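Long-range contacts in phosphatidylinositol transfer protein SFH5 (Saccharomyces cerevisiae, PDB 6W32), which binds and transfers phosphatidylinositol, regulates PtdIns(4,5)P2 homeostasis at the plasma membrane, and binds heme b with a possible role in organic oxidant-induced stress responses: residues V21-L25 with F80-V86; K73-Y78 with Y212-L216; V188-M193 with V227-V231. The contacts are given in a common frame with arbitrary orientation. Residue numbers count along the deposited sequence, not the author numbering.

Contact 1: V21-L25 with F80-V86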
loop_
_atom_site.group_PDB
_atom_site.type_symbol
_atom_site.label_atom_id
_atom_site.label_comp_id
_atom_site.label_asym_id
_atom_site.label_seq_id
_atom_site.Cartn_x
_atom_site.Cartn_y
_atom_site.Cartn_z
ATOM N N VAL A 21 -6.364 24.554 -7.630
ATOM C CA VAL A 21 -7.182 23.549 -6.975
ATOM C C VAL A 21 -6.452 22.968 -5.780
ATOM O O VAL A 21 -7.091 22.475 -4.848
ATOM C CB VAL A 21 -7.662 22.407 -7.875
ATOM C CG1 VAL A 21 -8.148 22.931 -9.155
ATOM C CG2 VAL A 21 -6.613 21.411 -8.031
ATOM N N PHE A 22 -5.136 23.044 -5.731
ATOM C CA PHE A 22 -4.502 22.663 -4.483
ATOM C C PHE A 22 -4.844 23.670 -3.397
ATOM O O PHE A 22 -5.296 23.299 -2.308
ATOM C CB PHE A 22 -3.013 22.549 -4.684
ATOM C CG PHE A 22 -2.269 22.237 -3.465
ATOM C CD1 PHE A 22 -1.737 23.252 -2.697
ATOM C CD2 PHE A 22 -2.033 20.933 -3.118
ATOM C CE1 PHE A 22 -1.016 22.973 -1.585
ATOM C CE2 PHE A 22 -1.307 20.640 -2.003
ATOM C CZ PHE A 22 -0.805 21.663 -1.229
ATOM N N ASP A 23 -4.690 24.959 -3.701
ATOM C CA ASP A 23 -4.969 25.986 -2.700
ATOM C C ASP A 23 -6.407 25.900 -2.198
ATOM O O ASP A 23 -6.657 26.040 -1.000
ATOM C CB ASP A 23 -4.674 27.375 -3.265
ATOM C CG ASP A 23 -3.172 27.599 -3.532
ATOM O OD1 ASP A 23 -2.343 26.700 -3.219
ATOM O OD2 ASP A 23 -2.813 28.676 -4.074
ATOM N N LYS A 24 -7.366 25.653 -3.089
ATOM C CA LYS A 24 -8.754 25.531 -2.657
ATOM C C LYS A 24 -8.936 24.305 -1.776
ATOM O O LYS A 24 -9.393 24.415 -0.633
ATOM C CB LYS A 24 -9.668 25.459 -3.871
ATOM C CG LYS A 24 -11.151 25.509 -3.620
ATOM C CD LYS A 24 -11.861 25.105 -4.898
ATOM C CE LYS A 24 -13.292 25.592 -5.011
ATOM N NZ LYS A 24 -13.863 25.203 -6.368
ATOM N N LEU A 25 -8.522 23.135 -2.265
ATOM C CA LEU A 25 -8.683 21.899 -1.494
ATOM C C LEU A 25 -8.055 21.976 -0.106
ATOM O O LEU A 25 -8.608 21.446 0.853
ATOM C CB LEU A 25 -8.068 20.727 -2.235
ATOM C CG LEU A 25 -8.561 19.471 -1.545
ATOM C CD1 LEU A 25 -9.073 18.602 -2.612
ATOM C CD2 LEU A 25 -7.448 18.801 -0.805
ATOM N N PHE A 80 -6.081 16.630 -10.842
ATOM C CA PHE A 80 -6.377 17.999 -10.456
ATOM C C PHE A 80 -7.777 18.411 -10.873
ATOM O O PHE A 80 -8.029 19.591 -11.115
ATOM C CB PHE A 80 -5.347 18.969 -11.030
ATOM C CG PHE A 80 -4.038 18.929 -10.318
ATOM C CD1 PHE A 80 -3.805 19.752 -9.240
ATOM C CD2 PHE A 80 -3.050 18.043 -10.711
ATOM C CE1 PHE A 80 -2.610 19.710 -8.569
ATOM C CE2 PHE A 80 -1.842 17.997 -10.047
ATOM C CZ PHE A 80 -1.619 18.832 -8.977
ATOM N N GLU A 81 -8.687 17.448 -10.981
ATOM C CA GLU A 81 -10.099 17.753 -11.157
ATOM C C GLU A 81 -10.715 17.887 -9.772
ATOM O O GLU A 81 -10.891 16.892 -9.055
ATOM C CB GLU A 81 -10.813 16.678 -11.958
ATOM C CG GLU A 81 -10.127 16.159 -13.140
ATOM C CD GLU A 81 -10.582 14.750 -13.388
ATOM O OE1 GLU A 81 -11.778 14.578 -13.746
ATOM O OE2 GLU A 81 -9.772 13.811 -13.170
ATOM N N TYR A 82 -11.052 19.115 -9.395
ATOM C CA TYR A 82 -11.378 19.389 -8.002
ATOM C C TYR A 82 -12.497 18.498 -7.508
ATOM O O TYR A 82 -12.313 17.703 -6.580
ATOM C CB TYR A 82 -11.765 20.840 -7.835
ATOM C CG TYR A 82 -11.994 21.211 -6.416
ATOM C CD1 TYR A 82 -10.937 21.576 -5.606
ATOM C CD2 TYR A 82 -13.265 21.197 -5.875
ATOM C CE1 TYR A 82 -11.145 21.930 -4.285
ATOM C CE2 TYR A 82 -13.479 21.540 -4.582
ATOM C CZ TYR A 82 -12.427 21.915 -3.787
ATOM O OH TYR A 82 -12.651 22.262 -2.483
ATOM N N SER A 83 -13.673 18.612 -8.111
ATOM C CA SER A 83 -14.819 17.957 -7.507
ATOM C C SER A 83 -14.640 16.452 -7.443
ATOM O O SER A 83 -15.211 15.825 -6.551
ATOM C CB SER A 83 -16.089 18.317 -8.258
ATOM O OG SER A 83 -16.434 17.297 -9.155
ATOM N N THR A 84 -13.824 15.868 -8.324
ATOM C CA THR A 84 -13.453 14.458 -8.200
ATOM C C THR A 84 -12.510 14.220 -7.023
ATOM O O THR A 84 -12.571 13.174 -6.366
ATOM C CB THR A 84 -12.783 13.978 -9.487
ATOM O OG1 THR A 84 -13.712 14.089 -10.563
ATOM C CG2 THR A 84 -12.341 12.516 -9.375
ATOM N N ILE A 85 -11.600 15.153 -6.765
ATOM C CA ILE A 85 -10.671 14.950 -5.659
ATOM C C ILE A 85 -11.422 14.850 -4.350
ATOM O O ILE A 85 -11.286 13.864 -3.616
ATOM C CB ILE A 85 -9.629 16.067 -5.583
ATOM C CG1 ILE A 85 -8.789 16.100 -6.865
ATOM C CG2 ILE A 85 -8.810 15.825 -4.313
ATOM C CD1 ILE A 85 -8.006 17.416 -7.087
ATOM N N VAL A 86 -12.238 15.861 -4.035
ATOM C CA VAL A 86 -12.940 15.829 -2.751
ATOM C C VAL A 86 -13.813 14.578 -2.643
ATOM O O VAL A 86 -13.802 13.900 -1.614
ATOM C CB VAL A 86 -13.759 17.113 -2.504
ATOM C CG1 VAL A 86 -12.931 18.351 -2.848
ATOM C CG2 VAL A 86 -15.076 17.099 -3.182
#
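Two helices of the N-terminal helical bundle, as in Sec14-like proteins, pack here: helix 16-36 meets the start of helix 82-98 and the turn that leads into it, the short segments running at 40° to each other with axes 10.8 Å apart. Val21 comes first. Its CA-to-CB bond points toward 80-86, and Val21 CG2 lies 3.5 Å from CD1 at the edge of the Phe80 ring, with Ile85 CD1 also within reach. The end of the Phe22 side chain leads away and packs on Thr71 of helix 64-77, which fills in beside the pair. Lys24 is exposed, and its extended all-t chain runs across one face of the Tyr82 ring: Lys24 CD makes a CH-pi contact 3.6 Å from the ring centroid, and NZ a cation-pi contact. Tyr82 buries the most surface, its ring covered by Lys24 on one face and with Val21 O and Leu25 N near its edge. That O and N already pair in the helix, so the ring meets a satisfied backbone. Leu25 closes the row, its CB 3.9 Å from Tyr82 CE1. From there Leu25 CD1 reaches 3.9 Å from Val86 CG1 and 3.3 Å from Ile85 CG2.

Contact 2: K73-Y78 with Y212-L216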
loop_
_atom_site.group_PDB
_atom_site.type_symbol
_atom_site.label_atom_id
_atom_site.label_comp_id
_atom_site.label_asym_id
_atom_site.label_seq_id
_atom_site.Cartn_x
_atom_site.Cartn_y
_atom_site.Cartn_z
ATOM N N LYS A 73 -0.694 14.554 -3.330
ATOM C CA LYS A 73 -0.711 13.218 -3.804
ATOM C C LYS A 73 -2.087 12.910 -4.280
ATOM O O LYS A 73 -2.253 12.188 -5.205
ATOM C CB LYS A 73 -0.360 12.324 -2.659
ATOM C CG LYS A 73 0.056 10.956 -3.057
ATOM C CD LYS A 73 0.608 10.268 -1.854
ATOM C CE LYS A 73 2.090 10.442 -1.807
ATOM N NZ LYS A 73 2.648 9.467 -2.741
ATOM N N LEU A 74 -3.094 13.421 -3.617
ATOM C CA LEU A 74 -4.464 13.106 -4.004
ATOM C C LEU A 74 -4.930 13.918 -5.216
ATOM O O LEU A 74 -5.693 13.401 -6.048
ATOM C CB LEU A 74 -5.407 13.302 -2.807
ATOM C CG LEU A 74 -5.756 12.093 -1.939
ATOM C CD1 LEU A 74 -6.321 12.552 -0.617
ATOM C CD2 LEU A 74 -6.748 11.265 -2.685
ATOM N N CYS A 75 -4.499 15.175 -5.344
ATOM C CA CYS A 75 -4.743 15.923 -6.583
ATOM C C CYS A 75 -4.115 15.248 -7.798
ATOM O O CYS A 75 -4.779 15.087 -8.839
ATOM C CB CYS A 75 -4.187 17.341 -6.451
ATOM S SG CYS A 75 -4.734 18.266 -4.928
ATOM N N LYS A 76 -2.824 14.863 -7.684
ATOM C CA LYS A 76 -2.149 14.164 -8.772
ATOM C C LYS A 76 -2.911 12.913 -9.173
ATOM O O LYS A 76 -3.082 12.618 -10.363
ATOM C CB LYS A 76 -0.746 13.806 -8.337
ATOM C CG LYS A 76 0.217 13.533 -9.473
ATOM C CD LYS A 76 1.352 12.540 -9.128
ATOM C CE LYS A 76 1.921 11.895 -10.417
ATOM N NZ LYS A 76 0.889 11.712 -11.521
ATOM N N ALA A 77 -3.400 12.177 -8.190
ATOM C CA ALA A 77 -4.142 10.961 -8.472
ATOM C C ALA A 77 -5.401 11.223 -9.294
ATOM O O ALA A 77 -5.821 10.379 -10.091
ATOM C CB ALA A 77 -4.504 10.296 -7.146
ATOM N N TYR A 78 -6.048 12.354 -9.092
ATOM C CA TYR A 78 -7.342 12.587 -9.716
ATOM C C TYR A 78 -7.230 13.742 -10.704
ATOM O O TYR A 78 -8.206 14.429 -11.017
ATOM C CB TYR A 78 -8.424 12.784 -8.635
ATOM C CG TYR A 78 -8.574 11.528 -7.800
ATOM C CD1 TYR A 78 -9.251 10.423 -8.293
ATOM C CD2 TYR A 78 -7.967 11.417 -6.559
ATOM C CE1 TYR A 78 -9.346 9.244 -7.572
ATOM C CE2 TYR A 78 -8.057 10.238 -5.809
ATOM C CZ TYR A 78 -8.747 9.150 -6.326
ATOM O OH TYR A 78 -8.851 7.971 -5.591
ATOM N N TYR A 212 -5.961 3.421 -2.173
ATOM C CA TYR A 212 -4.568 3.717 -1.920
ATOM C C TYR A 212 -3.884 4.312 -3.167
ATOM O O TYR A 212 -2.753 3.905 -3.451
ATOM C CB TYR A 212 -3.844 2.442 -1.474
ATOM C CG TYR A 212 -4.183 1.971 -0.100
ATOM C CD1 TYR A 212 -3.329 2.227 0.958
ATOM C CD2 TYR A 212 -5.334 1.220 0.151
ATOM C CE1 TYR A 212 -3.609 1.773 2.236
ATOM C CE2 TYR A 212 -5.630 0.761 1.455
ATOM C CZ TYR A 212 -4.750 1.037 2.479
ATOM O OH TYR A 212 -4.989 0.586 3.753
ATOM N N PRO A 213 -4.430 5.305 -3.868
ATOM C CA PRO A 213 -3.816 5.718 -5.107
ATOM C C PRO A 213 -2.504 6.445 -4.833
ATOM O O PRO A 213 -2.261 6.977 -3.748
ATOM C CB PRO A 213 -4.841 6.655 -5.677
ATOM C CG PRO A 213 -5.402 7.332 -4.510
ATOM C CD PRO A 213 -5.176 6.419 -3.304
ATOM N N GLU A 214 -1.663 6.516 -5.863
ATOM C CA GLU A 214 -0.434 7.306 -5.809
ATOM C C GLU A 214 0.488 6.873 -4.678
ATOM O O GLU A 214 1.190 7.699 -4.086
ATOM C CB GLU A 214 -0.699 8.800 -5.704
ATOM C CG GLU A 214 -1.113 9.450 -7.029
ATOM C CD GLU A 214 -0.094 9.272 -8.181
ATOM O OE1 GLU A 214 1.120 9.518 -7.947
ATOM O OE2 GLU A 214 -0.522 8.911 -9.319
ATOM N N LEU A 215 0.521 5.562 -4.400
ATOM C CA LEU A 215 1.474 5.008 -3.444
ATOM C C LEU A 215 2.369 3.912 -4.009
ATOM O O LEU A 215 3.336 3.538 -3.343
ATOM C CB LEU A 215 0.747 4.456 -2.202
ATOM C CG LEU A 215 0.104 5.589 -1.412
ATOM C CD1 LEU A 215 -1.061 5.084 -0.577
ATOM C CD2 LEU A 215 1.126 6.355 -0.556
ATOM N N LEU A 216 2.091 3.382 -5.191
ATOM C CA LEU A 216 2.951 2.350 -5.776
ATOM C C LEU A 216 3.909 3.002 -6.750
ATOM O O LEU A 216 3.496 3.844 -7.553
ATOM C CB LEU A 216 2.120 1.297 -6.509
ATOM C CG LEU A 216 2.754 0.002 -6.941
ATOM C CD1 LEU A 216 3.074 -0.803 -5.759
ATOM C CD2 LEU A 216 1.812 -0.785 -7.840
#
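Glu214 buries the most surface in this contact, followed by Lys73 and Pro213. Glu214 sits in the loop between helix 195-211 and strand 216-222, part of the CRAL-TRIO domain, and faces the C-terminal end of helix 64-77. Its backbone has left-handed helical angles (phi 58°, psi 36°). Glu214 CG packs 3.5 Å from Ala77 CB, a residue small enough to let the loop come close, with the CA atoms of Ala77 and Glu214 5.8 Å apart. The carboxylate has its stronger partner outside the two segments, a hydrogen bond between OE1 and the hydroxyl of Tyr178; the salt bridge from Glu214 OE2 to Lys76 NZ is long, at 3.8 Å. Lys73 lays its CG 3.5 Å from Glu214 CB, then turns its ammonium group to donate a 2.7 Å hydrogen bond from NZ to Glu214 O. The same ammonium bonds Asn177 O and makes a cation-pi contact with Tyr178. Pro213 rests on the helix end, CB 3.9 Å from Ala77 CB and CG 3.7 Å from Tyr78 OH. Buried Lys73 thus has its charge answered by backbone carbonyls and an aromatic ring, while the long salt bridge at exposed Lys76 probably adds less.

Contact 3: V188-M193 with V227-V231. With HEM (protoporphyrin IX containing Fe), chain D.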
loop_
_atom_site.group_PDB
_atom_site.type_symbol
_atom_site.label_atom_id
_atom_site.label_comp_id
_atom_site.label_asym_id
_atom_site.label_seq_id
_atom_site.Cartn_x
_atom_site.Cartn_y
_atom_site.Cartn_z
ATOM N N VAL A 188 3.281 -21.842 -8.476
ATOM C CA VAL A 188 1.911 -21.902 -8.962
ATOM C C VAL A 188 1.779 -22.978 -10.027
ATOM O O VAL A 188 2.692 -23.213 -10.834
ATOM C CB VAL A 188 1.459 -20.542 -9.506
ATOM C CG1 VAL A 188 0.986 -19.640 -8.356
ATOM C CG2 VAL A 188 2.587 -19.893 -10.287
ATOM N N SER A 189 0.656 -23.681 -9.988
ATOM C CA SER A 189 0.297 -24.619 -11.031
ATOM C C SER A 189 -0.765 -23.967 -11.881
ATOM O O SER A 189 -1.643 -23.287 -11.356
ATOM C CB SER A 189 -0.242 -25.917 -10.460
ATOM O OG SER A 189 -1.199 -26.440 -11.362
ATOM N N VAL A 190 -0.681 -24.167 -13.194
ATOM C CA VAL A 190 -1.632 -23.541 -14.096
ATOM C C VAL A 190 -3.003 -24.187 -14.021
ATOM O O VAL A 190 -3.971 -23.649 -14.569
ATOM C CB VAL A 190 -1.068 -23.582 -15.533
ATOM C CG1 VAL A 190 -1.383 -24.885 -16.202
ATOM C CG2 VAL A 190 -1.619 -22.435 -16.342
ATOM N N TRP A 191 -3.121 -25.328 -13.348
ATOM C CA TRP A 191 -4.436 -25.941 -13.159
ATOM C C TRP A 191 -5.176 -25.414 -11.937
ATOM O O TRP A 191 -6.409 -25.417 -11.919
ATOM C CB TRP A 191 -4.297 -27.461 -13.055
ATOM C CG TRP A 191 -3.439 -28.004 -14.152
ATOM C CD1 TRP A 191 -2.304 -28.743 -14.022
ATOM C CD2 TRP A 191 -3.632 -27.807 -15.550
ATOM N NE1 TRP A 191 -1.784 -29.036 -15.262
ATOM C CE2 TRP A 191 -2.586 -28.465 -16.214
ATOM C CE3 TRP A 191 -4.594 -27.139 -16.308
ATOM C CZ2 TRP A 191 -2.477 -28.474 -17.585
ATOM C CZ3 TRP A 191 -4.479 -27.147 -17.680
ATOM C CH2 TRP A 191 -3.438 -27.805 -18.302
ATOM N N ARG A 192 -4.462 -24.943 -10.927
ATOM C CA ARG A 192 -5.077 -24.595 -9.657
ATOM C C ARG A 192 -5.334 -23.095 -9.578
ATOM O O ARG A 192 -4.805 -22.397 -8.741
ATOM C CB ARG A 192 -4.193 -25.080 -8.510
ATOM C CG ARG A 192 -4.464 -26.534 -8.077
ATOM C CD ARG A 192 -3.353 -27.072 -7.151
ATOM N NE ARG A 192 -3.100 -28.510 -7.313
ATOM C CZ ARG A 192 -1.939 -29.028 -7.710
ATOM N NH1 ARG A 192 -0.913 -28.229 -7.989
ATOM N NH2 ARG A 192 -1.803 -30.345 -7.834
ATOM N N MET A 193 -6.177 -22.600 -10.459
ATOM C CA MET A 193 -6.372 -21.159 -10.576
ATOM C C MET A 193 -7.831 -20.813 -10.401
ATOM O O MET A 193 -8.399 -20.009 -11.144
ATOM C CB MET A 193 -5.840 -20.645 -11.917
ATOM C CG MET A 193 -5.466 -19.166 -11.940
ATOM S SD MET A 193 -3.945 -18.686 -11.055
ATOM C CE MET A 193 -3.003 -20.195 -11.207
ATOM N N VAL A 227 3.208 -19.787 -19.468
ATOM C CA VAL A 227 1.901 -20.402 -19.672
ATOM C C VAL A 227 0.830 -19.709 -18.860
ATOM O O VAL A 227 -0.342 -20.121 -18.914
ATOM C CB VAL A 227 1.953 -21.903 -19.335
ATOM C CG1 VAL A 227 2.618 -22.684 -20.517
ATOM C CG2 VAL A 227 2.663 -22.146 -18.022
ATOM N N PHE A 228 1.213 -18.648 -18.139
ATOM C CA PHE A 228 0.364 -17.868 -17.271
ATOM C C PHE A 228 -0.073 -16.560 -17.908
ATOM O O PHE A 228 -0.647 -15.695 -17.219
ATOM C CB PHE A 228 1.105 -17.590 -15.961
ATOM C CG PHE A 228 0.969 -18.685 -14.950
ATOM C CD1 PHE A 228 -0.214 -18.850 -14.247
ATOM C CD2 PHE A 228 2.011 -19.554 -14.709
ATOM C CE1 PHE A 228 -0.348 -19.851 -13.336
ATOM C CE2 PHE A 228 1.875 -20.565 -13.782
ATOM C CZ PHE A 228 0.700 -20.719 -13.106
ATOM N N GLY A 229 0.203 -16.380 -19.196
ATOM C CA GLY A 229 -0.127 -15.114 -19.842
ATOM C C GLY A 229 -1.599 -14.759 -19.723
ATOM O O GLY A 229 -1.955 -13.596 -19.508
ATOM N N TRP A 230 -2.471 -15.760 -19.837
ATOM C CA TRP A 230 -3.898 -15.507 -19.764
ATOM C C TRP A 230 -4.328 -15.042 -18.381
ATOM O O TRP A 230 -5.305 -14.288 -18.254
ATOM C CB TRP A 230 -4.642 -16.769 -20.112
ATOM C CG TRP A 230 -4.334 -17.813 -19.141
ATOM C CD1 TRP A 230 -3.150 -18.505 -19.004
ATOM C CD2 TRP A 230 -5.198 -18.297 -18.137
ATOM N NE1 TRP A 230 -3.247 -19.409 -17.957
ATOM C CE2 TRP A 230 -4.495 -19.304 -17.417
ATOM C CE3 TRP A 230 -6.500 -17.997 -17.782
ATOM C CZ2 TRP A 230 -5.052 -19.989 -16.380
ATOM C CZ3 TRP A 230 -7.036 -18.654 -16.755
ATOM C CH2 TRP A 230 -6.323 -19.653 -16.052
ATOM N N VAL A 231 -3.658 -15.510 -17.331
ATOM C CA VAL A 231 -3.935 -14.971 -16.010
ATOM C C VAL A 231 -3.597 -13.492 -15.980
ATOM O O VAL A 231 -4.440 -12.648 -15.658
ATOM C CB VAL A 231 -3.152 -15.744 -14.937
ATOM C CG1 VAL A 231 -3.222 -14.998 -13.577
ATOM C CG2 VAL A 231 -3.648 -17.174 -14.844
HETATM C CHA HEM D . -2.819 -9.370 -7.814
HETATM C CHB HEM D . -2.989 -13.521 -5.417
HETATM C CHC HEM D . -1.239 -15.798 -9.306
HETATM C CHD HEM D . -0.601 -11.520 -11.551
HETATM C C1A HEM D . -3.003 -10.312 -6.836
HETATM C C2A HEM D . -3.589 -10.017 -5.562
HETATM C C3A HEM D . -3.682 -11.174 -4.876
HETATM C C4A HEM D . -3.117 -12.206 -5.730
HETATM C CMA HEM D . -4.218 -11.472 -3.454
HETATM C CAA HEM D . -4.058 -8.583 -5.265
HETATM C CBA HEM D . -3.249 -7.745 -4.302
HETATM C CGA HEM D . -1.964 -8.299 -3.816
HETATM O O1A HEM D . -2.115 -9.238 -2.972
HETATM O O2A HEM D . -1.117 -7.365 -3.620
HETATM C C1B HEM D . -2.589 -14.505 -6.273
HETATM C C2B HEM D . -2.596 -15.908 -5.969
HETATM C C3B HEM D . -2.116 -16.553 -7.034
HETATM C C4B HEM D . -1.787 -15.566 -8.061
HETATM C CMB HEM D . -3.076 -16.483 -4.619
HETATM C CAB HEM D . -1.909 -18.078 -7.166
HETATM C CBB HEM D . -2.389 -18.760 -8.190
HETATM C C1C HEM D . -0.885 -14.876 -10.274
HETATM C C2C HEM D . -0.286 -15.112 -11.608
HETATM C C3C HEM D . -0.118 -13.917 -12.219
HETATM C C4C HEM D . -0.590 -12.884 -11.309
HETATM C CMC HEM D . 0.101 -16.489 -12.208
HETATM C CAC HEM D . 0.493 -13.668 -13.625
HETATM C CBC HEM D . 1.371 -12.663 -13.850
HETATM C C1D HEM D . -1.181 -10.541 -10.792
HETATM C C2D HEM D . -1.345 -9.153 -11.151
HETATM C C3D HEM D . -2.072 -8.516 -9.964
HETATM C C4D HEM D . -2.250 -9.571 -9.028
HETATM C CMD HEM D . -0.905 -8.428 -12.426
HETATM C CAD HEM D . -2.500 -7.067 -9.701
HETATM C CBD HEM D . -1.553 -6.517 -8.628
HETATM C CGD HEM D . -1.867 -5.056 -8.424
HETATM O O1D HEM D . -1.297 -4.446 -7.460
HETATM O O2D HEM D . -2.873 -4.585 -9.055
HETATM N NA HEM D . -2.739 -11.649 -6.921
HETATM N NB HEM D . -2.096 -14.329 -7.549
HETATM N NC HEM D . -1.043 -13.539 -10.181
HETATM N ND HEM D . -1.752 -10.753 -9.523
HETATM FE FE HEM D . -1.805 -12.558 -8.504
#
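Four residues of this contact, Val188, Met193, Phe228 and Val231, belong to the heme pocket. Phe228 brings CD1 to 3.1 Å from the heme methyl CMC, while Met193 SD lies 3.3 Å and Val188 CG1 3.5 Å from heme vinyl carbon CBB; Val231 CG1 sits 3.5 Å from heme ring carbon C2C. The Phe228 ring also joins the two segments: its CZ touches Val188 CG2 at 3.5 Å, Met193 CE comes to 3.4 Å from CE1 at the ring edge, and Val190 CG2 lies over one face. Within the CRAL-TRIO domain, 188-193 follows strand 179-184, whereas helix 229-236 starts within 227-231, with Phe228 as its N-cap residue. Tyr185, the proximal iron ligand, is close to Val188. An ST turn, Trp191 N to Ser189 OG at 3.0 Å, and an inverse gamma turn centred on Arg192 bend 188-193 round. On the outer side Trp230 NE1 is 3.8 Å from Val190 CG2; deeper in, Met193 CG is 4.0 Å from Val231 CG2.

From the N terminus, helix 16-36 starts the first loop, which contact 1 closes at 80-86. Before that closure, helix 64-77 has already opened contact 2, so the two cross; they also touch, Phe80 N lying 2.8 Å from Cys75 O in a probable hydrogen bond and Ile85 CD1 packing 3.6 Å from Cys75 CA. The chain then runs on to the loop after strand 179-184, where contact 3 opens at 188-193 before contact 2 closes at 212-216; contact 3 closes later, at 227-231, and so crosses contact 2. Contact 1 joins N-terminal helices, contact 2 ties helix 64-77 to the loop between helix 195-211 and strand 216-222, and contact 3 lines the heme site, its centre 42 Å from that of contact 1.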